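Local coordinates for immunity protein 52 domain-containing protein (Burkholderia pseudomallei K96243, PDB 4RHO) that is of unknown function but belongs to the immunity protein 52 family and so probably protects its bacterium against a cognate toxin, at residues 178-183 with 243-248. Residues are numbered along the deposited sequence; the frame is centred on the assembly and turned at random.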
ATOM      1  N   GLN A 178       6.470  -6.309  15.483  1.00 28.53           N
ATOM      2  CA  GLN A 178       5.528  -7.424  15.260  1.00 28.04           C
ATOM      3  C   GLN A 178       6.089  -8.757  15.843  1.00 33.79           C
ATOM      4  O   GLN A 178       7.305  -8.933  15.925  1.00 33.22           O
ATOM      5  CB  GLN A 178       5.182  -7.580  13.755  1.00 28.43           C
ATOM      6  CG  GLN A 178       6.349  -8.032  12.874  1.00 36.59           C
ATOM      7  CD  GLN A 178       5.984  -7.970  11.402  1.00 44.56           C
ATOM      8  OE1 GLN A 178       5.508  -6.946  10.895  1.00 32.49           O
ATOM      9  NE2 GLN A 178       6.248  -9.046  10.677  1.00 34.88           N
ATOM     10  N   VAL A 179       5.177  -9.652  16.329  1.00 31.63           N
ATOM     11  CA  VAL A 179       5.567 -10.916  16.990  1.00 31.84           C
ATOM     12  C   VAL A 179       6.391 -11.782  16.041  1.00 36.11           C
ATOM     13  O   VAL A 179       7.444 -12.272  16.423  1.00 36.38           O
ATOM     14  CB  VAL A 179       4.323 -11.703  17.512  1.00 34.49           C
ATOM     15  CG1 VAL A 179       4.745 -12.995  18.217  1.00 35.05           C
ATOM     16  CG2 VAL A 179       3.484 -10.845  18.432  1.00 33.99           C
ATOM     17  N   PHE A 180       5.890 -12.003  14.820  1.00 32.90           N
ATOM     18  CA  PHE A 180       6.545 -12.895  13.875  1.00 33.30           C
ATOM     19  C   PHE A 180       7.166 -12.106  12.727  1.00 38.32           C
ATOM     20  O   PHE A 180       6.448 -11.459  11.961  1.00 37.63           O
ATOM     21  CB  PHE A 180       5.542 -13.933  13.336  1.00 34.24           C
ATOM     22  CG  PHE A 180       4.701 -14.587  14.410  1.00 35.09           C
ATOM     23  CD1 PHE A 180       5.170 -15.695  15.108  1.00 38.33           C
ATOM     24  CD2 PHE A 180       3.435 -14.097  14.720  1.00 35.80           C
ATOM     25  CE1 PHE A 180       4.393 -16.293  16.106  1.00 39.02           C
ATOM     26  CE2 PHE A 180       2.666 -14.689  15.726  1.00 38.43           C
ATOM     27  CZ  PHE A 180       3.143 -15.793  16.401  1.00 37.39           C
ATOM     28  N   ASP A 181       8.499 -12.157  12.599  1.00 36.13           N
ATOM     29  CA  ASP A 181       9.198 -11.449  11.521  1.00 36.17           C
ATOM     30  C   ASP A 181       9.080 -12.220  10.183  1.00 38.95           C
ATOM     31  O   ASP A 181       9.266 -11.634   9.121  1.00 37.57           O
ATOM     32  CB  ASP A 181      10.692 -11.213  11.887  1.00 39.56           C
ATOM     33  CG  ASP A 181      11.463 -12.478  12.275  1.00 54.02           C
ATOM     34  OD1 ASP A 181      10.870 -13.579  12.224  1.00 55.43           O
ATOM     35  OD2 ASP A 181      12.646 -12.356  12.661  1.00 62.90           O
ATOM     36  N   ASP A 182       8.719 -13.528  10.249  1.00 36.10           N
ATOM     37  CA  ASP A 182       8.570 -14.371   9.055  1.00 36.17           C
ATOM     38  C   ASP A 182       7.106 -14.382   8.561  1.00 38.87           C
ATOM     39  O   ASP A 182       6.807 -14.995   7.535  1.00 39.33           O
ATOM     40  CB  ASP A 182       9.050 -15.818   9.347  1.00 39.60           C
ATOM     41  CG  ASP A 182       8.255 -16.532  10.438  1.00 52.08           C
ATOM     42  OD1 ASP A 182       7.803 -15.851  11.389  1.00 52.17           O
ATOM     43  OD2 ASP A 182       8.166 -17.777  10.386  1.00 59.73           O
ATOM     44  N   LYS A 183       6.206 -13.704   9.288  1.00 33.63           N
ATOM     45  CA  LYS A 183       4.791 -13.646   8.925  1.00 31.04           C
ATOM     46  C   LYS A 183       4.302 -12.186   8.880  1.00 31.92           C
ATOM     47  O   LYS A 183       4.867 -11.329   9.555  1.00 31.11           O
ATOM     48  CB  LYS A 183       3.946 -14.463   9.922  1.00 32.77           C
ATOM     49  CG  LYS A 183       4.305 -15.938   9.961  1.00 36.98           C
ATOM     50  CD  LYS A 183       3.539 -16.662  11.049  1.00 45.05           C
ATOM     51  CE  LYS A 183       3.871 -18.136  11.108  1.00 59.19           C
ATOM     52  NZ  LYS A 183       5.281 -18.373  11.523  1.00 73.54           N
ATOM     53  N   ILE A 243      -3.248  -9.956  18.585  1.00 25.63           N
ATOM     54  CA  ILE A 243      -4.018 -10.379  17.411  1.00 24.53           C
ATOM     55  C   ILE A 243      -3.151 -11.279  16.503  1.00 28.54           C
ATOM     56  O   ILE A 243      -3.639 -12.296  16.010  1.00 28.59           O
ATOM     57  CB  ILE A 243      -4.576  -9.148  16.635  1.00 26.90           C
ATOM     58  CG1 ILE A 243      -5.586  -8.363  17.508  1.00 27.02           C
ATOM     59  CG2 ILE A 243      -5.222  -9.585  15.291  1.00 27.01           C
ATOM     60  CD1 ILE A 243      -6.028  -7.056  16.923  1.00 33.26           C
ATOM     61  N   GLU A 244      -1.845 -10.936  16.345  1.00 25.79           N
ATOM     62  CA  GLU A 244      -0.904 -11.749  15.543  1.00 26.02           C
ATOM     63  C   GLU A 244      -0.779 -13.156  16.120  1.00 31.12           C
ATOM     64  O   GLU A 244      -0.871 -14.137  15.377  1.00 31.20           O
ATOM     65  CB  GLU A 244       0.478 -11.076  15.479  1.00 27.68           C
ATOM     66  CG  GLU A 244       0.503  -9.849  14.590  1.00 34.66           C
ATOM     67  CD  GLU A 244       1.624  -8.865  14.869  1.00 47.52           C
ATOM     68  OE1 GLU A 244       2.417  -9.110  15.805  1.00 39.28           O
ATOM     69  OE2 GLU A 244       1.661  -7.811  14.197  1.00 39.72           O
ATOM     70  N   ILE A 245      -0.626 -13.258  17.457  1.00 28.02           N
ATOM     71  CA  ILE A 245      -0.523 -14.545  18.155  1.00 28.64           C
ATOM     72  C   ILE A 245      -1.831 -15.358  17.974  1.00 31.76           C
ATOM     73  O   ILE A 245      -1.775 -16.550  17.668  1.00 31.84           O
ATOM     74  CB  ILE A 245      -0.191 -14.316  19.662  1.00 32.23           C
ATOM     75  CG1 ILE A 245       1.220 -13.666  19.826  1.00 33.22           C
ATOM     76  CG2 ILE A 245      -0.304 -15.632  20.464  1.00 33.10           C
ATOM     77  CD1 ILE A 245       1.546 -13.169  21.287  1.00 34.66           C
ATOM     78  N   ARG A 246      -2.997 -14.690  18.096  1.00 27.13           N
ATOM     79  CA  ARG A 246      -4.302 -15.341  17.911  1.00 26.61           C
ATOM     80  C   ARG A 246      -4.439 -15.917  16.477  1.00 31.80           C
ATOM     81  O   ARG A 246      -4.865 -17.061  16.311  1.00 33.10           O
ATOM     82  CB  ARG A 246      -5.445 -14.347  18.199  1.00 24.37           C
ATOM     83  CG  ARG A 246      -6.852 -14.951  18.029  1.00 25.42           C
ATOM     84  CD  ARG A 246      -7.172 -15.957  19.117  1.00 32.01           C
ATOM     85  NE  ARG A 246      -7.221 -15.327  20.437  1.00 31.12           N
ATOM     86  CZ  ARG A 246      -7.334 -16.003  21.571  1.00 39.95           C
ATOM     87  NH1 ARG A 246      -7.388 -17.327  21.560  1.00 25.81           N
ATOM     88  NH2 ARG A 246      -7.365 -15.361  22.730  1.00 30.50           N
ATOM     89  N   LEU A 247      -4.075 -15.114  15.454  1.00 27.69           N
ATOM     90  CA  LEU A 247      -4.183 -15.521  14.047  1.00 27.67           C
ATOM     91  C   LEU A 247      -3.296 -16.735  13.739  1.00 33.85           C
ATOM     92  O   LEU A 247      -3.691 -17.598  12.951  1.00 33.98           O
ATOM     93  CB  LEU A 247      -3.810 -14.354  13.118  1.00 26.68           C
ATOM     94  CG  LEU A 247      -4.825 -13.222  13.044  1.00 30.18           C
ATOM     95  CD1 LEU A 247      -4.221 -11.996  12.411  1.00 29.50           C
ATOM     96  CD2 LEU A 247      -6.076 -13.654  12.289  1.00 32.33           C
ATOM     97  N   VAL A 248      -2.083 -16.782  14.318  1.00 31.52           N
ATOM     98  CA  VAL A 248      -1.160 -17.896  14.080  1.00 32.37           C
ATOM     99  C   VAL A 248      -1.662 -19.154  14.797  1.00 38.03           C
ATOM    100  O   VAL A 248      -1.702 -20.220  14.197  1.00 38.47           O
ATOM    101  CB  VAL A 248       0.290 -17.543  14.503  1.00 36.44           C
ATOM    102  CG1 VAL A 248       1.165 -18.794  14.581  1.00 37.33           C
ATOM    103  CG2 VAL A 248       0.893 -16.526  13.551  1.00 35.58           C
TER
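Val248 places CG2 over one face of the Phe180 ring, 3.8 Å from the ring centroid and 29° off its normal, a CH-pi contact. Val179 CG1 lies 3.6 Å above the plane of the Phe180 ring on the opposite face, so the ring is clamped between a methyl from the helix and one from its own loop. Its edge meets the helix backbone, Phe180 CE2 lying 3.6 Å from Glu244 O. Val248 CG2 also touches Lys183 CD at 3.6 Å, where the two side chains cross at about a right angle. Val179 and Ile245 meet equally crosswise, both methyls of the valine resting on Ile245 CG1.

The polar link comes from Glu244. Its CG stands opposite the carbonyl carbon (chi1 -73°) and the chain beyond it is extended, which carries the carboxylate past the Val179 side chain to the loop backbone. Val179 N donates to Glu244 OE1 at 2.9 Å, almost straight at 172°, from the syn side but out of the carboxylate plane. Glu244 OE2 accepts a hydrogen bond from Val186 N and is hydrogen-bonded to Tyr174 OH, so both oxygens of this buried group are engaged. Within the loop, Gln178 NE2 donates to Phe180 O at 2.7 Å, bracing the turn. The loop between antiparallel strands 166-171 and 189-192 thus packs, through the Glu244 carboxylate and Phe180 ring, on helix 234-249, one of those surrounding the sheet.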